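Local coordinates for protein ATP-dependent 6-phosphofructokinase isozyme 2 (Escherichia coli, PDB 3UMO) that catalyses the ATP- and magnesium-dependent phosphorylation of D-fructose 6-phosphate to fructose 1,6-bisphosphate, the first committing step of glycolysis, at residues G66-L69 / V70-A74; D116-R119 / Q120-Q124; E127-S130 / G131-L134; K145-K148 / L149-I153. One frame throughout, in Å; residues are numbered along the deposited sequence.

Contact 1. Residues G66-L69 / V70-A74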
loop_
_atom_site.group_PDB
_atom_site.type_symbol
_atom_site.label_atom_id
_atom_site.label_comp_id
_atom_site.label_asym_id
_atom_site.label_seq_id
_atom_site.Cartn_x
_atom_site.Cartn_y
_atom_site.Cartn_z
ATOM N N GLY A 66 -30.321 11.568 5.591
ATOM C CA GLY A 66 -31.445 10.657 5.468
ATOM C C GLY A 66 -32.427 11.115 4.404
ATOM O O GLY A 66 -32.965 10.294 3.650
ATOM N N GLU A 67 -32.660 12.424 4.328
ATOM C CA GLU A 67 -33.552 12.972 3.312
ATOM C C GLU A 67 -33.012 12.670 1.918
ATOM O O GLU A 67 -33.769 12.332 1.004
ATOM C CB GLU A 67 -33.716 14.490 3.473
ATOM C CG GLU A 67 -34.526 14.930 4.678
ATOM C CD GLU A 67 -34.705 16.439 4.726
ATOM O OE1 GLU A 67 -34.355 17.048 5.759
ATOM O OE2 GLU A 67 -35.195 17.014 3.730
ATOM N N HIS A 68 -31.699 12.794 1.761
ATOM C CA HIS A 68 -31.078 12.572 0.465
ATOM C C HIS A 68 -31.139 11.099 0.094
ATOM O O HIS A 68 -31.364 10.752 -1.064
ATOM C CB HIS A 68 -29.632 13.070 0.448
ATOM C CG HIS A 68 -29.087 13.268 -0.932
ATOM N ND1 HIS A 68 -29.735 14.024 -1.882
ATOM C CD2 HIS A 68 -27.965 12.796 -1.526
ATOM C CE1 HIS A 68 -29.034 14.018 -3.001
ATOM N NE2 HIS A 68 -27.955 13.279 -2.813
ATOM N N LEU A 69 -30.929 10.235 1.085
ATOM C CA LEU A 69 -31.061 8.794 0.891
ATOM C C LEU A 69 -32.452 8.443 0.354
ATOM O O LEU A 69 -32.589 7.690 -0.619
ATOM C CB LEU A 69 -30.803 8.056 2.213
ATOM C CG LEU A 69 -31.054 6.543 2.231
ATOM C CD1 LEU A 69 -30.154 5.850 1.226
ATOM C CD2 LEU A 69 -30.828 5.968 3.625
ATOM N N VAL A 70 -33.477 9.006 0.987
ATOM C CA VAL A 70 -34.859 8.786 0.576
ATOM C C VAL A 70 -35.095 9.300 -0.842
ATOM O O VAL A 70 -35.768 8.652 -1.651
ATOM C CB VAL A 70 -35.835 9.463 1.556
ATOM C CG1 VAL A 70 -37.264 9.425 1.023
ATOM C CG2 VAL A 70 -35.756 8.777 2.919
ATOM N N SER A 71 -34.524 10.460 -1.140
ATOM C CA SER A 71 -34.679 11.076 -2.456
ATOM C C SER A 71 -34.011 10.260 -3.562
ATOM O O SER A 71 -34.530 10.171 -4.679
ATOM C CB SER A 71 -34.124 12.500 -2.445
ATOM O OG SER A 71 -34.069 13.035 -3.757
ATOM N N LEU A 72 -32.854 9.682 -3.255
ATOM C CA LEU A 72 -32.136 8.864 -4.224
ATOM C C LEU A 72 -32.944 7.630 -4.582
ATOM O O LEU A 72 -32.989 7.227 -5.744
ATOM C CB LEU A 72 -30.765 8.455 -3.684
ATOM C CG LEU A 72 -29.712 9.562 -3.652
ATOM C CD1 LEU A 72 -28.441 9.069 -2.984
ATOM C CD2 LEU A 72 -29.420 10.068 -5.064
ATOM N N LEU A 73 -33.585 7.030 -3.580
ATOM C CA LEU A 73 -34.386 5.830 -3.808
ATOM C C LEU A 73 -35.644 6.156 -4.606
ATOM O O LEU A 73 -36.090 5.353 -5.429
ATOM C CB LEU A 73 -34.728 5.141 -2.483
ATOM C CG LEU A 73 -33.505 4.496 -1.827
ATOM C CD1 LEU A 73 -33.807 4.053 -0.397
ATOM C CD2 LEU A 73 -33.021 3.320 -2.663
ATOM N N ALA A 74 -36.207 7.337 -4.362
ATOM C CA ALA A 74 -37.377 7.793 -5.104
ATOM C C ALA A 74 -37.018 7.933 -6.579
ATOM O O ALA A 74 -37.790 7.540 -7.453
ATOM C CB ALA A 74 -37.876 9.119 -4.553
#
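His68 and Leu72 meet one turn apart in a local i to i+4 contact within helix 63-75, the connecting helix of the beta-alpha-beta unit made with strands 55-61 and 80-84. Leu72 CG lies over one face of the His68 imidazole, 4.1 Å above the plane and offset toward the rim. The nearest side-chain pair is His68 CD2 with Leu72 CD1, 4.0 Å apart, a plain van der Waals contact. The imidazole leans along the helix toward Leu72 because its CG stands anti to the backbone N (chi1 -162°), whereas Leu72 CG sits beside its own N, 3.3 Å from His68 O. That same carbonyl accepts the amide of Leu72 at 2.9 Å. A second pair follows one residue on, more loosely: Leu69 CD1 and Leu73 CD1 are 4.4 Å apart, and Leu73 N bonds to Leu69 O at 3.2 Å. Val70 N and Ser71 N close the preceding turns on Gly66 O and Glu67 O. With an alanine in place of Leu72, the CG and methyls over that face would be gone, and the imidazole would probably be freer to turn. Phe35 of strand 34-38 meets the His68 ring with its plane roughly perpendicular, and Leu72 also rests on Phe35 and Pro37. The buried Leu69 and Leu73 pack on Phe59 of strand 55-61 and Ile42 of helix 40-50.

Contact 2. Residues D116-R119 / Q120-Q124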
loop_
_atom_site.group_PDB
_atom_site.type_symbol
_atom_site.label_atom_id
_atom_site.label_comp_id
_atom_site.label_asym_id
_atom_site.label_seq_id
_atom_site.Cartn_x
_atom_site.Cartn_y
_atom_site.Cartn_z
ATOM N N ASP A 116 -37.603 3.592 21.110
ATOM C CA ASP A 116 -38.839 4.055 20.483
ATOM C C ASP A 116 -38.785 3.867 18.972
ATOM O O ASP A 116 -39.729 3.364 18.361
ATOM C CB ASP A 116 -39.092 5.527 20.806
ATOM C CG ASP A 116 -40.287 6.090 20.051
ATOM O OD1 ASP A 116 -41.317 5.388 19.945
ATOM O OD2 ASP A 116 -40.198 7.235 19.563
ATOM N N GLU A 117 -37.671 4.276 18.375
ATOM C CA GLU A 117 -37.480 4.161 16.937
ATOM C C GLU A 117 -37.531 2.710 16.457
ATOM O O GLU A 117 -38.113 2.417 15.413
ATOM C CB GLU A 117 -36.167 4.836 16.520
ATOM C CG GLU A 117 -36.240 6.367 16.560
ATOM C CD GLU A 117 -34.884 7.029 16.739
ATOM O OE1 GLU A 117 -34.846 8.278 16.844
ATOM O OE2 GLU A 117 -33.861 6.311 16.780
ATOM N N PHE A 118 -36.935 1.802 17.225
ATOM C CA PHE A 118 -36.962 0.393 16.853
ATOM C C PHE A 118 -38.386 -0.165 16.895
ATOM O O PHE A 118 -38.781 -0.934 16.018
ATOM C CB PHE A 118 -36.035 -0.434 17.740
ATOM C CG PHE A 118 -35.931 -1.872 17.320
ATOM C CD1 PHE A 118 -36.761 -2.833 17.876
ATOM C CD2 PHE A 118 -35.012 -2.263 16.357
ATOM C CE1 PHE A 118 -36.675 -4.159 17.487
ATOM C CE2 PHE A 118 -34.920 -3.592 15.965
ATOM C CZ PHE A 118 -35.751 -4.540 16.533
ATOM N N ARG A 119 -39.152 0.220 17.915
ATOM C CA ARG A 119 -40.551 -0.185 18.007
ATOM C C ARG A 119 -41.364 0.370 16.836
ATOM O O ARG A 119 -42.306 -0.269 16.368
ATOM C CB ARG A 119 -41.164 0.240 19.345
ATOM C CG ARG A 119 -40.806 -0.679 20.508
ATOM C CD ARG A 119 -41.521 -0.260 21.791
ATOM N NE ARG A 119 -40.983 0.995 22.308
ATOM C CZ ARG A 119 -40.099 1.076 23.298
ATOM N NH1 ARG A 119 -39.673 -0.027 23.904
ATOM N NH2 ARG A 119 -39.664 2.265 23.698
ATOM N N GLN A 120 -41.001 1.562 16.367
ATOM C CA GLN A 120 -41.651 2.137 15.190
ATOM C C GLN A 120 -41.365 1.314 13.945
ATOM O O GLN A 120 -42.235 1.139 13.085
ATOM C CB GLN A 120 -41.189 3.574 14.961
ATOM C CG GLN A 120 -41.784 4.573 15.939
ATOM C CD GLN A 120 -41.333 5.982 15.647
ATOM O OE1 GLN A 120 -41.571 6.506 14.558
ATOM N NE2 GLN A 120 -40.664 6.602 16.614
ATOM N N LEU A 121 -40.137 0.816 13.851
ATOM C CA LEU A 121 -39.741 -0.027 12.729
ATOM C C LEU A 121 -40.475 -1.358 12.811
ATOM O O LEU A 121 -40.954 -1.882 11.804
ATOM C CB LEU A 121 -38.228 -0.237 12.729
ATOM C CG LEU A 121 -37.415 0.968 12.247
ATOM C CD1 LEU A 121 -35.971 0.879 12.709
ATOM C CD2 LEU A 121 -37.470 1.069 10.728
ATOM N N GLU A 122 -40.570 -1.890 14.025
ATOM C CA GLU A 122 -41.308 -3.119 14.285
ATOM C C GLU A 122 -42.773 -2.965 13.866
ATOM O O GLU A 122 -43.360 -3.877 13.281
ATOM C CB GLU A 122 -41.211 -3.459 15.775
ATOM C CG GLU A 122 -41.318 -4.930 16.120
ATOM C CD GLU A 122 -40.743 -5.235 17.495
ATOM O OE1 GLU A 122 -40.201 -4.304 18.133
ATOM O OE2 GLU A 122 -40.831 -6.400 17.934
ATOM N N GLU A 123 -43.355 -1.803 14.156
ATOM C CA GLU A 123 -44.738 -1.513 13.774
ATOM C C GLU A 123 -44.916 -1.567 12.255
ATOM O O GLU A 123 -45.914 -2.100 11.762
ATOM C CB GLU A 123 -45.179 -0.149 14.322
ATOM C CG GLU A 123 -46.638 0.184 14.075
ATOM C CD GLU A 123 -47.065 1.470 14.758
ATOM O OE1 GLU A 123 -46.197 2.342 14.989
ATOM O OE2 GLU A 123 -48.265 1.605 15.066
ATOM N N GLN A 124 -43.943 -1.027 11.525
ATOM C CA GLN A 124 -43.973 -1.062 10.063
ATOM C C GLN A 124 -43.956 -2.499 9.549
ATOM O O GLN A 124 -44.719 -2.862 8.655
ATOM C CB GLN A 124 -42.792 -0.286 9.467
ATOM C CG GLN A 124 -42.954 1.231 9.504
ATOM C CD GLN A 124 -44.230 1.705 8.826
ATOM O OE1 GLN A 124 -45.022 2.440 9.416
ATOM N NE2 GLN A 124 -44.433 1.289 7.580
#
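The Phe118 ring and the Glu122 carboxylate, one turn apart on helix 115-125, meet obliquely with their planes 71° apart. Glu122 OE1 comes 3.6 Å from Phe118 CE1. Phe118 swings its ring away from its own amide nitrogen, along the helix toward Glu122. Elsewhere on the helix, the Asp116 carboxylate and the Gln120 amide are turned 41° against each other. Gln120 NE2 donates to Asp116 OD2 at 3.1 Å, a weak and bent bond with an N-H...O angle of 124°. The extended Gln120 chain carries the amide back past Asp116 O, which lies 3.4 Å from Gln120 CG and accepts Gln120 N at 3.0 Å. A leucine in place of Gln120 would probably leave Asp116 OD2 without this amide donor and the carboxylate less fixed in its turn. Glu117 uses its carboxylate elsewhere, OE1 accepting from Lys86 N, while its backbone N bonds to Asn114 OD1. Two sides of the helix are engaged by the fold: Leu121 packs on Val83 of strand 80-84 and on Ile58 and Pro60 of strand 55-61, whereas Phe118 and Glu122 touch Leu152 of helix 146-158.

Contact 3. Residues E127-S130 / G131-L134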
loop_
_atom_site.group_PDB
_atom_site.type_symbol
_atom_site.label_atom_id
_atom_site.label_comp_id
_atom_site.label_asym_id
_atom_site.label_seq_id
_atom_site.Cartn_x
_atom_site.Cartn_y
_atom_site.Cartn_z
ATOM N N GLU A 127 -47.155 -4.526 9.745
ATOM C CA GLU A 127 -48.202 -4.121 8.812
ATOM C C GLU A 127 -48.099 -4.902 7.507
ATOM O O GLU A 127 -48.986 -4.829 6.657
ATOM C CB GLU A 127 -48.143 -2.617 8.541
ATOM C CG GLU A 127 -48.542 -1.768 9.735
ATOM C CD GLU A 127 -48.384 -0.285 9.477
ATOM O OE1 GLU A 127 -48.059 0.090 8.330
ATOM O OE2 GLU A 127 -48.582 0.507 10.424
ATOM N N ILE A 128 -47.008 -5.645 7.351
ATOM C CA ILE A 128 -46.825 -6.506 6.188
ATOM C C ILE A 128 -47.859 -7.628 6.246
ATOM O O ILE A 128 -48.127 -8.176 7.320
ATOM C CB ILE A 128 -45.393 -7.083 6.148
ATOM C CG1 ILE A 128 -44.382 -5.960 5.903
ATOM C CG2 ILE A 128 -45.262 -8.146 5.084
ATOM C CD1 ILE A 128 -42.939 -6.374 6.137
ATOM N N GLU A 129 -48.459 -7.949 5.102
ATOM C CA GLU A 129 -49.496 -8.973 5.056
ATOM C C GLU A 129 -48.920 -10.374 5.244
ATOM O O GLU A 129 -47.736 -10.605 4.997
ATOM C CB GLU A 129 -50.271 -8.897 3.736
ATOM C CG GLU A 129 -49.411 -9.028 2.492
ATOM C CD GLU A 129 -48.920 -7.689 1.970
ATOM O OE1 GLU A 129 -48.277 -6.931 2.729
ATOM O OE2 GLU A 129 -49.194 -7.391 0.791
ATOM N N SER A 130 -49.759 -11.304 5.687
ATOM C CA SER A 130 -49.344 -12.698 5.817
ATOM C C SER A 130 -48.997 -13.269 4.448
ATOM O O SER A 130 -49.689 -13.000 3.461
ATOM C CB SER A 130 -50.454 -13.531 6.471
ATOM O OG SER A 130 -50.276 -14.916 6.219
ATOM N N GLY A 131 -47.914 -14.038 4.384
ATOM C CA GLY A 131 -47.510 -14.672 3.144
ATOM C C GLY A 131 -46.470 -13.871 2.384
ATOM O O GLY A 131 -45.766 -14.408 1.528
ATOM N N ALA A 132 -46.379 -12.581 2.688
ATOM C CA ALA A 132 -45.365 -11.732 2.071
ATOM C C ALA A 132 -43.976 -12.054 2.602
ATOM O O ALA A 132 -43.825 -12.680 3.653
ATOM C CB ALA A 132 -45.687 -10.264 2.284
ATOM N N ILE A 133 -42.964 -11.604 1.869
ATOM C CA ILE A 133 -41.579 -11.875 2.212
ATOM C C ILE A 133 -40.895 -10.632 2.769
ATOM O O ILE A 133 -41.038 -9.535 2.227
ATOM C CB ILE A 133 -40.816 -12.401 0.980
ATOM C CG1 ILE A 133 -41.394 -13.757 0.561
ATOM C CG2 ILE A 133 -39.323 -12.530 1.259
ATOM C CD1 ILE A 133 -40.882 -14.249 -0.772
ATOM N N LEU A 134 -40.167 -10.815 3.868
ATOM C CA LEU A 134 -39.360 -9.758 4.461
ATOM C C LEU A 134 -37.893 -10.160 4.473
ATOM O O LEU A 134 -37.517 -11.178 5.060
ATOM C CB LEU A 134 -39.808 -9.467 5.892
ATOM C CG LEU A 134 -38.912 -8.448 6.601
ATOM C CD1 LEU A 134 -39.034 -7.099 5.913
ATOM C CD2 LEU A 134 -39.272 -8.348 8.086
#
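Ile128 meets Ala132 and Leu134 through both of its branches: CG2, on the far side of CB from the amide nitrogen, reaches Ala132 CB at 3.5 Å, and CG1 (chi1 -67°) carries CD1 toward Leu134. Leu134 answers with its branch swung away from its own N (chi1 175°), leaving the CD1 atoms of Ile128 and Leu134 4.0 Å apart, the two side chains crossing at about a right angle. This is a local contact round the tight turn between helix 115-125 and strand 133-137. Glu129 to Ala132 form a type II beta turn, closed by a weak bond from Ala132 N to Glu129 O at 3.3 Å. Gly131 has a positive phi of 95°, where a beta carbon would jam against Ser130 O; the turn therefore calls for glycine. The Glu129 chain, bent at chi2, passes Ala132 with its CG 3.9 Å from the methyl CB, and its OE1 bonds to Tyr5 OH of strand 4-7. Backbone bonds tie Ile133 to Arg3 and Tyr5, and Leu134 to Arg162, placing the new strand between two neighbours of the parallel sheet. The side-chain contact across the turn is thus apolar, from Ile128 to Ala132 and Leu134, while its single, weak backbone closure is supplemented by the sheet bonds that fix its outgoing arm.

Contact 4. Residues K145-K148 / L149-I153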
loop_
_atom_site.group_PDB
_atom_site.type_symbol
_atom_site.label_atom_id
_atom_site.label_comp_id
_atom_site.label_asym_id
_atom_site.label_seq_id
_atom_site.Cartn_x
_atom_site.Cartn_y
_atom_site.Cartn_z
ATOM N N LYS A 145 -30.484 -3.977 21.237
ATOM C CA LYS A 145 -30.102 -5.233 21.872
ATOM C C LYS A 145 -30.434 -6.408 20.961
ATOM O O LYS A 145 -31.453 -6.397 20.270
ATOM C CB LYS A 145 -30.816 -5.394 23.215
ATOM C CG LYS A 145 -30.292 -4.481 24.304
ATOM C CD LYS A 145 -31.060 -4.684 25.602
ATOM C CE LYS A 145 -30.302 -4.090 26.772
ATOM N NZ LYS A 145 -29.794 -2.734 26.434
ATOM N N LEU A 146 -29.571 -7.419 20.966
ATOM C CA LEU A 146 -29.755 -8.591 20.117
ATOM C C LEU A 146 -31.121 -9.232 20.332
ATOM O O LEU A 146 -31.745 -9.709 19.384
ATOM C CB LEU A 146 -28.650 -9.616 20.372
ATOM C CG LEU A 146 -27.219 -9.200 20.021
ATOM C CD1 LEU A 146 -26.229 -10.156 20.666
ATOM C CD2 LEU A 146 -27.021 -9.159 18.514
ATOM N N GLU A 147 -31.586 -9.224 21.580
ATOM C CA GLU A 147 -32.888 -9.789 21.921
ATOM C C GLU A 147 -34.038 -9.108 21.180
ATOM O O GLU A 147 -35.045 -9.749 20.875
ATOM C CB GLU A 147 -33.123 -9.749 23.438
ATOM C CG GLU A 147 -32.929 -8.381 24.077
ATOM C CD GLU A 147 -33.327 -8.357 25.544
ATOM O OE1 GLU A 147 -34.184 -9.174 25.946
ATOM O OE2 GLU A 147 -32.782 -7.521 26.298
ATOM N N LYS A 148 -33.885 -7.818 20.885
ATOM C CA LYS A 148 -34.918 -7.068 20.167
ATOM C C LYS A 148 -35.006 -7.496 18.700
ATOM O O LYS A 148 -36.081 -7.466 18.094
ATOM C CB LYS A 148 -34.670 -5.557 20.263
ATOM C CG LYS A 148 -34.690 -5.001 21.676
ATOM C CD LYS A 148 -36.043 -5.191 22.352
ATOM C CE LYS A 148 -37.130 -4.326 21.729
ATOM N NZ LYS A 148 -37.908 -5.024 20.665
ATOM N N LEU A 149 -33.872 -7.880 18.131
ATOM C CA LEU A 149 -33.855 -8.397 16.771
ATOM C C LEU A 149 -34.549 -9.751 16.734
ATOM O O LEU A 149 -35.312 -10.045 15.815
ATOM C CB LEU A 149 -32.422 -8.524 16.257
ATOM C CG LEU A 149 -32.269 -9.098 14.850
ATOM C CD1 LEU A 149 -32.972 -8.214 13.825
ATOM C CD2 LEU A 149 -30.793 -9.257 14.503
ATOM N N THR A 150 -34.283 -10.570 17.747
ATOM C CA THR A 150 -34.950 -11.858 17.887
ATOM C C THR A 150 -36.460 -11.655 18.019
ATOM O O THR A 150 -37.248 -12.337 17.363
ATOM C CB THR A 150 -34.409 -12.633 19.105
ATOM O OG1 THR A 150 -33.034 -12.970 18.887
ATOM C CG2 THR A 150 -35.202 -13.906 19.331
ATOM N N GLN A 151 -36.852 -10.700 18.858
ATOM C CA GLN A 151 -38.262 -10.398 19.080
ATOM C C GLN A 151 -38.962 -9.942 17.809
ATOM O O GLN A 151 -40.118 -10.294 17.575
ATOM C CB GLN A 151 -38.422 -9.334 20.169
ATOM C CG GLN A 151 -38.146 -9.848 21.575
ATOM C CD GLN A 151 -37.948 -8.729 22.580
ATOM O OE1 GLN A 151 -38.367 -7.591 22.353
ATOM N NE2 GLN A 151 -37.299 -9.045 23.696
ATOM N N LEU A 152 -38.265 -9.163 16.989
ATOM C CA LEU A 152 -38.876 -8.635 15.772
ATOM C C LEU A 152 -39.176 -9.774 14.808
ATOM O O LEU A 152 -40.270 -9.865 14.249
ATOM C CB LEU A 152 -37.972 -7.592 15.108
ATOM C CG LEU A 152 -38.519 -6.913 13.848
ATOM C CD1 LEU A 152 -38.143 -5.441 13.826
ATOM C CD2 LEU A 152 -38.005 -7.600 12.592
ATOM N N ILE A 153 -38.196 -10.651 14.630
ATOM C CA ILE A 153 -38.335 -11.771 13.713
ATOM C C ILE A 153 -39.392 -12.758 14.199
ATOM O O ILE A 153 -40.193 -13.255 13.402
ATOM C CB ILE A 153 -36.976 -12.446 13.458
ATOM C CG1 ILE A 153 -36.096 -11.502 12.640
ATOM C CG2 ILE A 153 -37.156 -13.767 12.732
ATOM C CD1 ILE A 153 -34.628 -11.801 12.746
#
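Gln151 N and Glu147 O make the shortest bond across this stretch, 2.9 Å with an N-H...O angle of 154°, in the first turns of helix 146-158. The helix is the crossover of a beta-alpha-beta unit between strands 133-137 and 162-166, in the Rossmann-like core of the ribokinase fold. Leu146 O receives two amides: Thr150 N at 3.1 Å, and Leu149 N, whose bond is weak. One turn on, the Gln151 side chain runs back along the helix, its CG only 3.2 Å from Glu147 O. The Glu147 and Gln151 side chains lie side by side and point the same way, with carboxylate and amide planes 67° apart; their nearest atoms, Glu147 OE1 and Gln151 NE2, are 3.8 Å apart. Thr150 OG1 hydrogen-bonds to Ala174 O of helix 169-175, whose Ala171 is also touched by Leu149. The Lys148 chain is bent at chi2, chi3 and chi4, which brings its end to Gln151. The bends lay the methylene CD 3.3 Å from Gln151 OE1 and let Lys148 NZ hydrogen-bond to that oxygen at 3.1 Å, the donor nitrogen lying 34° off the amide carbonyl plane.

In the fold
Contacts 2 and 4 touch directly, their centres 12 Å apart. Phe118 CZ lies 3.3 Å from Lys148 O, and Glu122 OE1 forms a long, weak ion pair with Lys148 NZ at 3.5 Å. Contact 3 adjoins contact 2 in sequence and continues into strand 133-137, which leads on to the helix of contact 4; the nearest atoms of contacts 3 and 4 are about 5 Å apart. Contact 1 stands apart, its centre 20 Å from that of contact 2. It is also nearest the substrate-binding residues: the side chains of Leu72 and Leu73 come about 4 Å from those of Leu13 and Ile42, respectively, whereas Leu149 of contact 4 is about 9 Å from Ser139, side chain to side chain.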